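Local coordinates for ribonucleoside-diphosphate reductase (Pseudomonas aeruginosa, PDB 5IM3), which probably catalyses the reduction of ribonucleoside diphosphates to the deoxyribonucleotides needed for DNA synthesis, and binds dATP as an allosteric enzyme, at residues H248-A251 against E252-A255; I262-G265 against A266-E269; F322-R325 against V326-L330; T357-L360 against F361-T365. All blocks are in the same frame, centred on the assembly; numbering follows the deposited sequence.

Contact 1 (H248-A251 against E252-A255); sequences HEMA and ELYA
Met-250 curls so that its sulfur lies over one face of the Tyr-254 ring, with Met-250 SD 4.6 Å from the centroid of that ring and 18° off the ring normal. Its CG stands beside the backbone N (chi1 -71°), and further bends at chi2 and chi3 turn the terminal methyl toward Leu-253. There Met-250 CE presses on Leu-253 CD1 at 3.4 Å, tighter than usual for two carbons. At the root of the side chain, Met-250 CB rests 3.7 Å from Tyr-254 CD2, so one methionine packs on both a leucine methyl and an aromatic ring, a task suited to an unbranched, flexible thioether. The same leucine methyl is met from another direction by the methylenes of Glu-249, whose chain runs extended with CG beside the carbonyl carbon; Glu-249 CG to Leu-253 CD1 is 3.7 Å. Glu-249 OE1 also stays against that methyl, while OE2 turns to a weak hydrogen bond with Thr-246 OG1. Tyrosine suits its place because its ring packs while its OH reaches Asp-292. The backbone is less regular: Tyr-254 N bonds to Met-250 O at 3.1 Å, but Leu-253 N makes only weak bonds, shared between Glu-249 O and Met-250 O. This is the loosely wound start of helix 250-267, marked by an i to i+4 Met-aromatic contact.

Contact 2 (I262-G265 against A266-E269); sequences IEKG and AEFE
Lys-264, Gly-265 and the residues one turn after them close helix 250-267 with a Schellman motif. Glu-269, at a positive phi of 58°, is the C-prime residue: its N bonds to Ala-266 O at 3.0 Å, and the N-H of the next residue in the chain reaches back to Gly-265 O. Glycine is the commonest choice at such a position, so a glutamate here takes a less usual conformation, with its side chain exposed. Before the turn the backbone bonds are those of a regular alpha helix. Ala-266 N to Ile-262 O measures 2.9 Å, Glu-267 N to Glu-263 O 3.0 Å, and Phe-268 N to Lys-264 O 3.1 Å, the last of these reaching the first residue to leave helical angles. Lys-264 and Glu-267 touch without pairing their charges: a carboxylate oxygen rests on a lysine methylene. The two chains run alongside each other; Glu-267 OE1 sits 3.2 Å from Lys-264 CD, whereas NZ of that lysine remains 5.0 Å from the same oxygen, so any attraction is at a distance. The ammonium instead makes a cation-pi contact with Phe-238, and the Phe-268 ring makes another with Lys-311. The aromatic ring also leans on the helix end itself: Phe-268 CD2 approaches Lys-264 O obliquely, at 3.1 Å.

Contact 3 (F322-R325 against V326-L330); sequences FFMR and VAMGL
In the buried helix 319-330 of the all-alpha domain, Phe-322 and Val-326 stand one turn apart and project from the same flank. Val-326 CG2 makes a CH-pi contact over one face of the Phe-322 ring, 4.3 Å from its centroid and offset toward the rim. With CG anti to the backbone N (chi1 165°), the phenyl group runs forward along the helix to meet that methyl; it also meets Phe-308 edge-to-face. A second pair one turn apart, Met-324 and Met-328, crosses obliquely, Met-324 CG lying 3.8 Å from Met-328 SD. Such pliable side chains fill a core well, those of Met-324 and Met-328 packing on Tyr-345 and Phe-278 respectively. Arg-325 is the polar exception. NE of its buried guanidinium forms a salt bridge with Glu-317 OE2, NH1 bonds to Ala-363 O at the end of helix 357-362, and NH2 is hydrogen-bonded too. Along the backbone the bonds are short and nearly straight: Met-328 N to Met-324 O and Gly-329 N to Arg-325 O both measure 2.8 Å. This is the i to i+4 pattern of a regular alpha helix, packed against helices 337-349 and 357-362.

Contact 4 (T357-L360 against F361-T365); sequences TPTL and FNAGT
Thr-357 begins helix 357-362 by offering its carbonyl to Phe-361, with Thr-357 O 3.0 Å from Phe-361 N; its hydroxyl is hydrogen-bonded to that of Tyr-307. Pro-358 follows in the first turn, where a residue without an N-H costs the helix no bond. Pro-358 O accepts from Asn-362 N at 2.9 Å and only weakly from Phe-361 N, while the Asn-362 amide uses its ND2 on Gln-369 O. Thr-359 carries the last helical bond, from Ala-363 N to Thr-359 O at 2.9 Å. Its first torsion (chi1 -67°) sets OG1 beside the backbone N, from where it bonds to Leu-370 O, and leaves CG2 to meet the small Ala-363 CB at 4.2 Å. The threonine is therefore polar on one branch and apolar on the other, and it also packs on Val-326 and Leu-330. Ala-363 then leaves helical angles and enters a type II beta turn from Asn-362 to Thr-365, with Gly-364 at the third position, where a positive phi of 87° would press a side chain against the preceding carbonyl. Asn-362 O takes two donors there: Thr-365 N at 3.0 Å and, in the carbonyl plane on a lone pair, Thr-365 OG1 at 2.6 Å. Leu-360 points away from 361-365 overall, yet its CB lies against Phe-361 N, and its side chain packs on Phe-322, Ile-775 and Ile-778.

Contacts 1 and 2 mark the two ends of one helix, 250-267, their centres about 21 Å apart, and both lie partly at the surface: contact 1 sets a methionine sulfur over a tyrosine, contact 2 has a lysine and a phenylalanine in cation-pi contacts, and glutamates are exposed at both. Contact 3 is wholly buried, and its chemistry is apolar apart from one arginine with all three nitrogens hydrogen-bonded. Contact 4 is intermediate, with buried threonine and leucine but an exposed phenylalanine. Contacts 3 and 4 belong to the all-alpha domain and touch, centres about 8 Å apart, whereas contacts 1 and 2 touch neither of them. Helix ends differ too: contact 2 stops in a Schellman motif, contact 4 in a type II turn.

Contact 1 (H248-A251 against E252-A255)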
loop_
_atom_site.group_PDB
_atom_site.type_symbol
_atom_site.label_atom_id
_atom_site.label_comp_id
_atom_site.label_asym_id
_atom_site.label_seq_id
_atom_site.Cartn_x
_atom_site.Cartn_y
_atom_site.Cartn_z
ATOM N N HIS A 248 46.494 -22.488 42.269
ATOM C CA HIS A 248 47.095 -22.166 43.560
ATOM C C HIS A 248 48.616 -22.156 43.501
ATOM O O HIS A 248 49.258 -21.584 44.388
ATOM C CB HIS A 248 46.614 -23.150 44.627
ATOM C CG HIS A 248 45.206 -22.907 45.073
ATOM N ND1 HIS A 248 44.139 -23.635 44.596
ATOM C CD2 HIS A 248 44.689 -22.005 45.941
ATOM C CE1 HIS A 248 43.024 -23.199 45.158
ATOM N NE2 HIS A 248 43.331 -22.210 45.978
ATOM N N GLU A 249 49.206 -22.774 42.476
ATOM C CA GLU A 249 50.637 -22.641 42.245
ATOM C C GLU A 249 51.021 -21.218 41.857
ATOM O O GLU A 249 52.197 -20.853 41.966
ATOM C CB GLU A 249 51.069 -23.625 41.158
ATOM C CG GLU A 249 52.508 -24.090 41.261
ATOM C CD GLU A 249 52.821 -25.204 40.278
ATOM O OE1 GLU A 249 53.928 -25.198 39.698
ATOM O OE2 GLU A 249 51.952 -26.080 40.077
ATOM N N MET A 250 50.058 -20.406 41.412
ATOM C CA MET A 250 50.318 -19.004 41.104
ATOM C C MET A 250 50.567 -18.164 42.345
ATOM O O MET A 250 51.049 -17.033 42.219
ATOM C CB MET A 250 49.144 -18.399 40.331
ATOM C CG MET A 250 49.016 -18.889 38.910
ATOM S SD MET A 250 50.475 -18.502 37.925
ATOM C CE MET A 250 51.249 -20.112 37.915
ATOM N N ALA A 251 50.243 -18.677 43.532
ATOM C CA ALA A 251 50.482 -17.916 44.752
ATOM C C ALA A 251 51.946 -17.524 44.886
ATOM O O ALA A 251 52.257 -16.482 45.475
ATOM C CB ALA A 251 50.032 -18.728 45.967
ATOM N N GLU A 252 52.854 -18.336 44.344
ATOM C CA GLU A 252 54.280 -18.061 44.404
ATOM C C GLU A 252 54.887 -17.737 43.043
ATOM O O GLU A 252 55.998 -17.198 42.993
ATOM C CB GLU A 252 55.024 -19.258 45.025
ATOM C CG GLU A 252 54.605 -19.588 46.463
ATOM C CD GLU A 252 53.304 -20.371 46.544
ATOM O OE1 GLU A 252 52.918 -21.001 45.535
ATOM O OE2 GLU A 252 52.668 -20.362 47.620
ATOM N N LEU A 253 54.190 -18.023 41.947
ATOM C CA LEU A 253 54.755 -17.830 40.618
ATOM C C LEU A 253 54.429 -16.472 40.015
ATOM O O LEU A 253 55.166 -16.008 39.136
ATOM C CB LEU A 253 54.263 -18.931 39.676
ATOM C CG LEU A 253 54.850 -20.309 39.988
ATOM C CD1 LEU A 253 54.063 -21.404 39.300
ATOM C CD2 LEU A 253 56.304 -20.364 39.566
ATOM N N TYR A 254 53.353 -15.822 40.459
ATOM C CA TYR A 254 53.037 -14.496 39.942
ATOM C C TYR A 254 54.135 -13.499 40.288
ATOM O O TYR A 254 54.445 -12.606 39.493
ATOM C CB TYR A 254 51.691 -14.022 40.493
ATOM C CG TYR A 254 50.559 -14.055 39.491
ATOM C CD1 TYR A 254 50.676 -13.432 38.252
ATOM C CD2 TYR A 254 49.369 -14.706 39.786
ATOM C CE1 TYR A 254 49.643 -13.463 37.337
ATOM C CE2 TYR A 254 48.328 -14.740 38.875
ATOM C CZ TYR A 254 48.470 -14.116 37.654
ATOM O OH TYR A 254 47.438 -14.145 36.742
ATOM N N ALA A 255 54.739 -13.643 41.469
ATOM C CA ALA A 255 55.823 -12.750 41.860
ATOM C C ALA A 255 57.093 -13.032 41.071
ATOM O O ALA A 255 57.865 -12.108 40.791
ATOM C CB ALA A 255 56.089 -12.878 43.359
#

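Contact 2 (I262-G265 against A266-E269)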
loop_
_atom_site.group_PDB
_atom_site.type_symbol
_atom_site.label_atom_id
_atom_site.label_comp_id
_atom_site.label_asym_id
_atom_site.label_seq_id
_atom_site.Cartn_x
_atom_site.Cartn_y
_atom_site.Cartn_z
ATOM N N ILE A 262 58.390 -7.890 32.790
ATOM C CA ILE A 262 58.837 -6.528 32.514
ATOM C C ILE A 262 60.131 -6.539 31.712
ATOM O O ILE A 262 60.322 -5.721 30.805
ATOM C CB ILE A 262 58.996 -5.743 33.829
ATOM C CG1 ILE A 262 57.645 -5.622 34.545
ATOM C CG2 ILE A 262 59.600 -4.363 33.564
ATOM C CD1 ILE A 262 56.608 -4.809 33.791
ATOM N N GLU A 263 61.045 -7.453 32.038
ATOM C CA GLU A 263 62.328 -7.489 31.344
ATOM C C GLU A 263 62.143 -7.836 29.872
ATOM O O GLU A 263 62.707 -7.176 28.991
ATOM C CB GLU A 263 63.270 -8.485 32.023
ATOM C CG GLU A 263 64.709 -8.404 31.528
ATOM C CD GLU A 263 65.672 -9.219 32.373
ATOM O OE1 GLU A 263 65.215 -9.921 33.304
ATOM O OE2 GLU A 263 66.893 -9.155 32.110
ATOM N N LYS A 264 61.348 -8.870 29.582
ATOM C CA LYS A 264 61.088 -9.218 28.188
ATOM C C LYS A 264 60.197 -8.188 27.510
ATOM O O LYS A 264 60.349 -7.934 26.309
ATOM C CB LYS A 264 60.457 -10.609 28.092
ATOM C CG LYS A 264 61.434 -11.766 28.277
ATOM C CD LYS A 264 62.550 -11.745 27.233
ATOM C CE LYS A 264 63.420 -12.992 27.303
ATOM N NZ LYS A 264 62.697 -14.201 26.821
ATOM N N GLY A 265 59.271 -7.583 28.257
ATOM C CA GLY A 265 58.406 -6.574 27.667
ATOM C C GLY A 265 59.181 -5.367 27.175
ATOM O O GLY A 265 58.951 -4.872 26.068
ATOM N N ALA A 266 60.115 -4.879 27.991
ATOM C CA ALA A 266 60.934 -3.745 27.578
ATOM C C ALA A 266 61.951 -4.148 26.519
ATOM O O ALA A 266 62.270 -3.348 25.633
ATOM C CB ALA A 266 61.640 -3.140 28.788
ATOM N N GLU A 267 62.466 -5.377 26.593
ATOM C CA GLU A 267 63.409 -5.852 25.585
ATOM C C GLU A 267 62.812 -5.748 24.188
ATOM O O GLU A 267 63.466 -5.275 23.252
ATOM C CB GLU A 267 63.817 -7.292 25.897
ATOM C CG GLU A 267 64.700 -7.942 24.843
ATOM C CD GLU A 267 65.074 -9.369 25.196
ATOM O OE1 GLU A 267 64.962 -9.743 26.383
ATOM O OE2 GLU A 267 65.475 -10.121 24.282
ATOM N N PHE A 268 61.564 -6.183 24.028
ATOM C CA PHE A 268 60.873 -6.129 22.747
ATOM C C PHE A 268 60.164 -4.799 22.521
ATOM O O PHE A 268 59.409 -4.670 21.551
ATOM C CB PHE A 268 59.875 -7.286 22.651
ATOM C CG PHE A 268 60.506 -8.638 22.834
ATOM C CD1 PHE A 268 61.670 -8.968 22.159
ATOM C CD2 PHE A 268 59.954 -9.571 23.699
ATOM C CE1 PHE A 268 62.260 -10.206 22.327
ATOM C CE2 PHE A 268 60.543 -10.812 23.870
ATOM C CZ PHE A 268 61.697 -11.128 23.184
ATOM N N GLU A 269 60.399 -3.812 23.385
ATOM C CA GLU A 269 59.798 -2.485 23.259
ATOM C C GLU A 269 58.273 -2.553 23.246
ATOM O O GLU A 269 57.608 -1.709 22.639
ATOM C CB GLU A 269 60.318 -1.765 22.011
ATOM C CG GLU A 269 61.823 -1.520 22.029
ATOM C CD GLU A 269 62.296 -0.696 20.846
ATOM O OE1 GLU A 269 61.460 -0.355 19.985
ATOM O OE2 GLU A 269 63.505 -0.390 20.781
#

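Contact 3 (F322-R325 against V326-L330)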
loop_
_atom_site.group_PDB
_atom_site.type_symbol
_atom_site.label_atom_id
_atom_site.label_comp_id
_atom_site.label_asym_id
_atom_site.label_seq_id
_atom_site.Cartn_x
_atom_site.Cartn_y
_atom_site.Cartn_z
ATOM N N PHE A 322 48.601 -8.171 33.813
ATOM C CA PHE A 322 47.974 -7.157 32.974
ATOM C C PHE A 322 47.449 -6.003 33.818
ATOM O O PHE A 322 47.752 -4.835 33.550
ATOM C CB PHE A 322 46.845 -7.784 32.150
ATOM C CG PHE A 322 45.912 -6.778 31.530
ATOM C CD1 PHE A 322 46.290 -6.056 30.408
ATOM C CD2 PHE A 322 44.655 -6.560 32.068
ATOM C CE1 PHE A 322 45.428 -5.133 29.837
ATOM C CE2 PHE A 322 43.789 -5.642 31.502
ATOM C CZ PHE A 322 44.176 -4.929 30.384
ATOM N N PHE A 323 46.666 -6.313 34.854
ATOM C CA PHE A 323 46.144 -5.260 35.716
ATOM C C PHE A 323 47.267 -4.508 36.411
ATOM O O PHE A 323 47.156 -3.298 36.638
ATOM C CB PHE A 323 45.180 -5.850 36.751
ATOM C CG PHE A 323 43.858 -6.283 36.178
ATOM C CD1 PHE A 323 43.173 -5.477 35.282
ATOM C CD2 PHE A 323 43.298 -7.501 36.537
ATOM C CE1 PHE A 323 41.960 -5.873 34.754
ATOM C CE2 PHE A 323 42.082 -7.902 36.012
ATOM C CZ PHE A 323 41.413 -7.083 35.115
ATOM N N MET A 324 48.356 -5.201 36.746
ATOM C CA MET A 324 49.478 -4.539 37.398
ATOM C C MET A 324 50.214 -3.621 36.426
ATOM O O MET A 324 50.695 -2.554 36.821
ATOM C CB MET A 324 50.427 -5.585 37.991
ATOM C CG MET A 324 51.614 -5.011 38.753
ATOM S SD MET A 324 51.140 -3.983 40.162
ATOM C CE MET A 324 50.577 -5.232 41.317
ATOM N N ARG A 325 50.306 -4.011 35.149
ATOM C CA ARG A 325 50.920 -3.129 34.159
ATOM C C ARG A 325 50.134 -1.835 34.022
ATOM O O ARG A 325 50.713 -0.746 33.964
ATOM C CB ARG A 325 51.018 -3.812 32.793
ATOM C CG ARG A 325 51.048 -2.784 31.643
ATOM C CD ARG A 325 51.382 -3.384 30.303
ATOM N NE ARG A 325 50.291 -4.180 29.744
ATOM C CZ ARG A 325 49.252 -3.684 29.076
ATOM N NH1 ARG A 325 49.121 -2.376 28.885
ATOM N NH2 ARG A 325 48.329 -4.505 28.599
ATOM N N VAL A 326 48.809 -1.939 33.923
ATOM C CA VAL A 326 47.989 -0.741 33.771
ATOM C C VAL A 326 48.144 0.147 34.996
ATOM O O VAL A 326 48.305 1.370 34.883
ATOM C CB VAL A 326 46.516 -1.124 33.529
ATOM C CG1 VAL A 326 45.663 0.123 33.317
ATOM C CG2 VAL A 326 46.401 -2.057 32.337
ATOM N N ALA A 327 48.118 -0.461 36.183
ATOM C CA ALA A 327 48.294 0.293 37.417
ATOM C C ALA A 327 49.647 0.991 37.437
ATOM O O ALA A 327 49.743 2.173 37.782
ATOM C CB ALA A 327 48.149 -0.640 38.618
ATOM N N MET A 328 50.708 0.268 37.067
ATOM C CA MET A 328 52.039 0.867 37.024
ATOM C C MET A 328 52.087 2.008 36.017
ATOM O O MET A 328 52.586 3.099 36.318
ATOM C CB MET A 328 53.082 -0.200 36.678
ATOM C CG MET A 328 53.333 -1.234 37.781
ATOM S SD MET A 328 54.240 -2.688 37.204
ATOM C CE MET A 328 55.892 -2.026 37.021
ATOM N N GLY A 329 51.565 1.776 34.811
ATOM C CA GLY A 329 51.567 2.816 33.797
ATOM C C GLY A 329 50.858 4.076 34.244
ATOM O O GLY A 329 51.257 5.183 33.873
ATOM N N LEU A 330 49.808 3.933 35.049
ATOM C CA LEU A 330 49.090 5.083 35.577
ATOM C C LEU A 330 49.788 5.733 36.763
ATOM O O LEU A 330 49.375 6.824 37.173
ATOM C CB LEU A 330 47.672 4.665 35.983
ATOM C CG LEU A 330 46.740 4.290 34.825
ATOM C CD1 LEU A 330 45.410 3.780 35.362
ATOM C CD2 LEU A 330 46.524 5.477 33.889
#

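Contact 4 (T357-L360 against F361-T365)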
loop_
_atom_site.group_PDB
_atom_site.type_symbol
_atom_site.label_atom_id
_atom_site.label_comp_id
_atom_site.label_asym_id
_atom_site.label_seq_id
_atom_site.Cartn_x
_atom_site.Cartn_y
_atom_site.Cartn_z
ATOM N N THR A 357 38.849 1.633 27.607
ATOM C CA THR A 357 39.552 0.764 26.665
ATOM C C THR A 357 40.930 1.281 26.270
ATOM O O THR A 357 41.885 0.488 26.289
ATOM C CB THR A 357 38.650 0.564 25.437
ATOM O OG1 THR A 357 37.702 -0.478 25.715
ATOM C CG2 THR A 357 39.450 0.202 24.191
ATOM N N PRO A 358 41.116 2.553 25.901
ATOM C CA PRO A 358 42.474 2.987 25.526
ATOM C C PRO A 358 43.455 2.953 26.683
ATOM O O PRO A 358 44.624 2.605 26.480
ATOM C CB PRO A 358 42.260 4.413 24.989
ATOM C CG PRO A 358 40.990 4.863 25.588
ATOM C CD PRO A 358 40.131 3.633 25.719
ATOM N N THR A 359 43.023 3.305 27.895
ATOM C CA THR A 359 43.919 3.203 29.041
ATOM C C THR A 359 44.349 1.757 29.252
ATOM O O THR A 359 45.544 1.462 29.354
ATOM C CB THR A 359 43.246 3.756 30.299
ATOM O OG1 THR A 359 43.057 5.168 30.161
ATOM C CG2 THR A 359 44.101 3.495 31.534
ATOM N N LEU A 360 43.382 0.838 29.297
ATOM C CA LEU A 360 43.705 -0.575 29.467
ATOM C C LEU A 360 44.701 -1.055 28.422
ATOM O O LEU A 360 45.594 -1.856 28.725
ATOM C CB LEU A 360 42.427 -1.410 29.395
ATOM C CG LEU A 360 41.464 -1.270 30.574
ATOM C CD1 LEU A 360 40.239 -2.117 30.320
ATOM C CD2 LEU A 360 42.146 -1.669 31.883
ATOM N N PHE A 361 44.571 -0.571 27.186
ATOM C CA PHE A 361 45.389 -1.094 26.101
ATOM C C PHE A 361 46.790 -0.492 26.087
ATOM O O PHE A 361 47.755 -1.190 25.752
ATOM C CB PHE A 361 44.697 -0.839 24.761
ATOM C CG PHE A 361 45.294 -1.608 23.621
ATOM C CD1 PHE A 361 46.279 -1.047 22.826
ATOM C CD2 PHE A 361 44.876 -2.900 23.347
ATOM C CE1 PHE A 361 46.835 -1.756 21.775
ATOM C CE2 PHE A 361 45.430 -3.615 22.300
ATOM C CZ PHE A 361 46.409 -3.042 21.513
ATOM N N ASN A 362 46.931 0.783 26.453
ATOM C CA ASN A 362 48.175 1.503 26.228
ATOM C C ASN A 362 48.931 1.879 27.491
ATOM O O ASN A 362 50.125 2.167 27.398
ATOM C CB ASN A 362 47.904 2.780 25.424
ATOM C CG ASN A 362 47.418 2.479 24.029
ATOM O OD1 ASN A 362 47.905 1.556 23.376
ATOM N ND2 ASN A 362 46.444 3.247 23.567
ATOM N N ALA A 363 48.284 1.896 28.653
ATOM C CA ALA A 363 48.995 2.251 29.874
ATOM C C ALA A 363 50.171 1.306 30.073
ATOM O O ALA A 363 50.043 0.094 29.891
ATOM C CB ALA A 363 48.053 2.202 31.075
ATOM N N GLY A 364 51.326 1.870 30.411
ATOM C CA GLY A 364 52.527 1.089 30.624
ATOM C C GLY A 364 53.340 0.809 29.378
ATOM O O GLY A 364 54.344 0.091 29.467
ATOM N N THR A 365 52.939 1.344 28.226
ATOM C CA THR A 365 53.660 1.193 26.969
ATOM C C THR A 365 54.223 2.538 26.525
ATOM O O THR A 365 53.844 3.599 27.028
ATOM C CB THR A 365 52.750 0.634 25.866
ATOM O OG1 THR A 365 51.822 1.644 25.454
ATOM C CG2 THR A 365 51.979 -0.587 26.354
#